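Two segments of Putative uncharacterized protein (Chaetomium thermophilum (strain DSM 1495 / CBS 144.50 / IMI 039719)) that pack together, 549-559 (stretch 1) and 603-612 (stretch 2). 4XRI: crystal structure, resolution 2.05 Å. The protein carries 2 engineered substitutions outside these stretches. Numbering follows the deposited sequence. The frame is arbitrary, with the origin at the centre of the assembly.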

# COMPACT_ATOMS: atom_id res chain seq x y z
N VAL A 549 -31.52 10.69 -11.84
CA VAL A 549 -30.67 9.50 -11.78
C VAL A 549 -31.20 8.41 -12.71
O VAL A 549 -30.43 7.74 -13.41
CB VAL A 549 -30.59 8.93 -10.35
CG1 VAL A 549 -29.85 7.60 -10.33
CG2 VAL A 549 -29.92 9.93 -9.43
N ALA A 550 -32.52 8.24 -12.71
CA ALA A 550 -33.20 7.30 -13.60
C ALA A 550 -32.90 7.62 -15.06
O ALA A 550 -32.49 6.75 -15.83
CB ALA A 550 -34.70 7.32 -13.34
N SER A 551 -33.10 8.89 -15.43
CA SER A 551 -32.79 9.36 -16.78
C SER A 551 -31.32 9.17 -17.14
O SER A 551 -30.99 8.78 -18.26
CB SER A 551 -33.17 10.84 -16.93
OG SER A 551 -34.57 11.02 -16.92
N LEU A 552 -30.45 9.44 -16.17
CA LEU A 552 -29.01 9.25 -16.36
C LEU A 552 -28.66 7.79 -16.64
O LEU A 552 -27.84 7.50 -17.50
CB LEU A 552 -28.24 9.74 -15.14
CG LEU A 552 -26.74 9.42 -15.17
CD1 LEU A 552 -26.09 10.12 -16.35
CD2 LEU A 552 -26.05 9.79 -13.87
N SER A 553 -29.29 6.89 -15.89
CA SER A 553 -29.04 5.46 -16.04
C SER A 553 -29.32 5.00 -17.47
O SER A 553 -28.65 4.11 -17.98
CB SER A 553 -29.89 4.66 -15.05
OG SER A 553 -31.25 4.60 -15.47
N THR A 554 -30.32 5.61 -18.10
CA THR A 554 -30.68 5.29 -19.48
C THR A 554 -29.60 5.75 -20.46
O THR A 554 -29.25 5.04 -21.40
CB THR A 554 -32.02 5.93 -19.88
OG1 THR A 554 -33.06 5.46 -19.01
CG2 THR A 554 -32.38 5.57 -21.32
N VAL A 555 -29.08 6.96 -20.24
CA VAL A 555 -28.01 7.49 -21.07
C VAL A 555 -26.76 6.62 -20.94
O VAL A 555 -26.14 6.25 -21.94
CB VAL A 555 -27.64 8.94 -20.69
CG1 VAL A 555 -26.45 9.42 -21.51
CG2 VAL A 555 -28.84 9.87 -20.88
N ILE A 556 -26.41 6.29 -19.70
CA ILE A 556 -25.26 5.43 -19.42
C ILE A 556 -25.41 4.08 -20.10
O ILE A 556 -24.46 3.55 -20.68
CB ILE A 556 -25.07 5.22 -17.90
CG1 ILE A 556 -24.75 6.55 -17.22
CG2 ILE A 556 -23.98 4.21 -17.63
CD1 ILE A 556 -23.53 7.25 -17.78
N LEU A 557 -26.61 3.52 -20.01
CA LEU A 557 -26.94 2.26 -20.67
C LEU A 557 -26.76 2.35 -22.18
O LEU A 557 -26.22 1.44 -22.80
CB LEU A 557 -28.38 1.85 -20.34
CG LEU A 557 -28.56 1.00 -19.09
CD1 LEU A 557 -30.04 0.81 -18.78
CD2 LEU A 557 -27.87 -0.34 -19.28
N GLN A 558 -27.21 3.46 -22.76
CA GLN A 558 -27.07 3.70 -24.19
C GLN A 558 -25.60 3.73 -24.61
O GLN A 558 -25.22 3.15 -25.63
CB GLN A 558 -27.77 5.00 -24.58
CG GLN A 558 -27.95 5.21 -26.07
CD GLN A 558 -28.83 6.40 -26.39
OE1 GLN A 558 -29.43 7.00 -25.50
NE2 GLN A 558 -28.90 6.75 -27.67
N ARG A 559 -24.78 4.41 -23.82
CA ARG A 559 -23.35 4.50 -24.07
C ARG A 559 -22.66 3.15 -23.92
O ARG A 559 -21.75 2.82 -24.69
CB ARG A 559 -22.70 5.52 -23.12
CG ARG A 559 -23.08 6.97 -23.42
CD ARG A 559 -22.25 7.94 -22.60
NE ARG A 559 -22.65 9.32 -22.85
CZ ARG A 559 -22.04 10.39 -22.34
NH1 ARG A 559 -21.00 10.24 -21.53
NH2 ARG A 559 -22.48 11.61 -22.63
N PRO A 603 -37.50 -1.53 -13.81
CA PRO A 603 -37.92 -1.48 -15.21
C PRO A 603 -36.78 -1.54 -16.23
O PRO A 603 -37.02 -1.86 -17.39
CB PRO A 603 -38.64 -0.14 -15.31
CG PRO A 603 -39.15 0.11 -13.95
CD PRO A 603 -38.07 -0.40 -13.05
N GLN A 604 -35.55 -1.26 -15.80
CA GLN A 604 -34.42 -1.28 -16.72
C GLN A 604 -33.54 -2.51 -16.52
O GLN A 604 -32.48 -2.63 -17.13
CB GLN A 604 -33.59 -0.01 -16.57
CG GLN A 604 -34.29 1.24 -17.08
CD GLN A 604 -33.35 2.42 -17.22
OE1 GLN A 604 -32.91 2.75 -18.32
NE2 GLN A 604 -33.04 3.07 -16.10
N GLY A 605 -33.99 -3.42 -15.66
CA GLY A 605 -33.25 -4.63 -15.35
C GLY A 605 -32.90 -5.48 -16.55
O GLY A 605 -31.77 -5.95 -16.69
N ASP A 606 -33.88 -5.69 -17.43
CA ASP A 606 -33.69 -6.49 -18.64
C ASP A 606 -32.61 -5.91 -19.54
O ASP A 606 -31.73 -6.62 -20.03
CB ASP A 606 -35.00 -6.63 -19.41
CG ASP A 606 -35.96 -7.62 -18.77
OD1 ASP A 606 -35.70 -8.05 -17.62
OD2 ASP A 606 -36.97 -7.96 -19.42
N ARG A 607 -32.70 -4.60 -19.77
CA ARG A 607 -31.73 -3.90 -20.61
C ARG A 607 -30.33 -3.95 -20.01
O ARG A 607 -29.35 -4.15 -20.72
CB ARG A 607 -32.16 -2.45 -20.81
CG ARG A 607 -31.30 -1.67 -21.79
CD ARG A 607 -31.85 -0.29 -22.04
NE ARG A 607 -31.13 0.41 -23.10
CZ ARG A 607 -31.42 1.63 -23.53
NH1 ARG A 607 -32.42 2.30 -22.98
NH2 ARG A 607 -30.72 2.18 -24.50
N ILE A 608 -30.26 -3.79 -18.69
CA ILE A 608 -28.99 -3.81 -17.98
C ILE A 608 -28.29 -5.16 -18.13
O ILE A 608 -27.13 -5.21 -18.53
CB ILE A 608 -29.19 -3.51 -16.48
CG1 ILE A 608 -29.55 -2.04 -16.28
CG2 ILE A 608 -27.93 -3.84 -15.70
CD1 ILE A 608 -29.86 -1.68 -14.84
N MET A 609 -28.99 -6.24 -17.82
CA MET A 609 -28.41 -7.57 -17.90
C MET A 609 -28.06 -7.96 -19.34
O MET A 609 -27.09 -8.68 -19.57
CB MET A 609 -29.35 -8.61 -17.30
CG MET A 609 -29.45 -8.54 -15.78
SD MET A 609 -27.83 -8.61 -14.98
CE MET A 609 -27.34 -10.28 -15.36
N GLN A 610 -28.85 -7.49 -20.30
CA GLN A 610 -28.59 -7.81 -21.70
C GLN A 610 -27.24 -7.26 -22.16
O GLN A 610 -26.46 -7.98 -22.77
CB GLN A 610 -29.71 -7.26 -22.60
CG GLN A 610 -29.51 -7.50 -24.08
CD GLN A 610 -29.88 -8.91 -24.51
OE1 GLN A 610 -30.35 -9.71 -23.69
NE2 GLN A 610 -29.69 -9.22 -25.78
N VAL A 611 -26.97 -6.00 -21.86
CA VAL A 611 -25.73 -5.37 -22.31
C VAL A 611 -24.55 -5.85 -21.47
O VAL A 611 -23.44 -6.02 -21.99
CB VAL A 611 -25.82 -3.82 -22.27
CG1 VAL A 611 -26.00 -3.31 -20.85
CG2 VAL A 611 -24.58 -3.20 -22.91
N LEU A 612 -24.78 -6.09 -20.19
CA LEU A 612 -23.70 -6.51 -19.29
C LEU A 612 -23.21 -7.91 -19.63
O LEU A 612 -22.01 -8.17 -19.58
CB LEU A 612 -24.15 -6.44 -17.83
CG LEU A 612 -24.25 -5.05 -17.21
CD1 LEU A 612 -24.52 -5.15 -15.71
CD2 LEU A 612 -22.98 -4.24 -17.47

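Two helical segments of one chain lie side by side here, running in nearly the same direction. The axes of helix 549-559 and helix 605-612 differ by 26° in their N-to-C directions and come no closer than 10.6 Å, a spacing at which side chains bridge most of the gap. The backbones draw nearest where the CA atoms of Leu557 and Ile608 stand 6.9 Å apart; near the start of the second helix, the CA atoms of Thr554 and Gln604 are 8.0 Å apart. The buried area is modest, 372 Å² summed over both sides, so a few residues carry most of it.

The polar part of the contact centres on one side chain. Gln604, at the N-cap position just before the second helix, points toward the first helix and uses both ends of its amide. Its NE2 donates to Ser553 OG over a very short 2.4 Å, and its OE1 accepts from Thr554 OG1 at 2.8 Å. A primary amide suits adjacent hydroxyls because it offers a donor and an acceptor on one planar group. The serine is itself engaged: with chi1 in the p well, Ser553 OG donates to Ala550 O at 2.5 Å, one turn back in its own helix. The hydroxyl therefore accepts from the glutamine while donating to the backbone, a short chain of hydrogen bonds that ties the amide to the helix.

The apolar part belongs to Leu557, which has 116 Å² covered by the other stretch, more than any other residue here. It points toward the second helix, and both methyls, CD1 and CD2, lie 3.8 Å from Ile608 CG1, while CD2 also lies 3.8 Å from Val611 CG1. Ile608 and Val611, three residues apart, fall on neighbouring turns of the helix, so one branched side chain can meet both. Leu557 CD1 also comes within 3.5 Å of Gln604 OE1, placing the apolar cluster directly beside the amide.

Arg607 covers the flank by packing, with no hydrogen bond to 549-559. Its chi angles are all near 180°, and the extended chain brings CD to 3.9 Å from Leu557 CD1 and NH1 to 3.7 Å from Thr554 CG2. Leu557 CB and Thr554 O lie over one face of the guanidinium, while Gln558 CA approaches NH2 obliquely at 4.0 Å. The design lesson is economical: an amide paired with two hydroxyls, a leucine between two branched residues, and an arginine whose methylenes extend the apolar surface while its flat, charged head lies against a leucine CB and a backbone carbonyl.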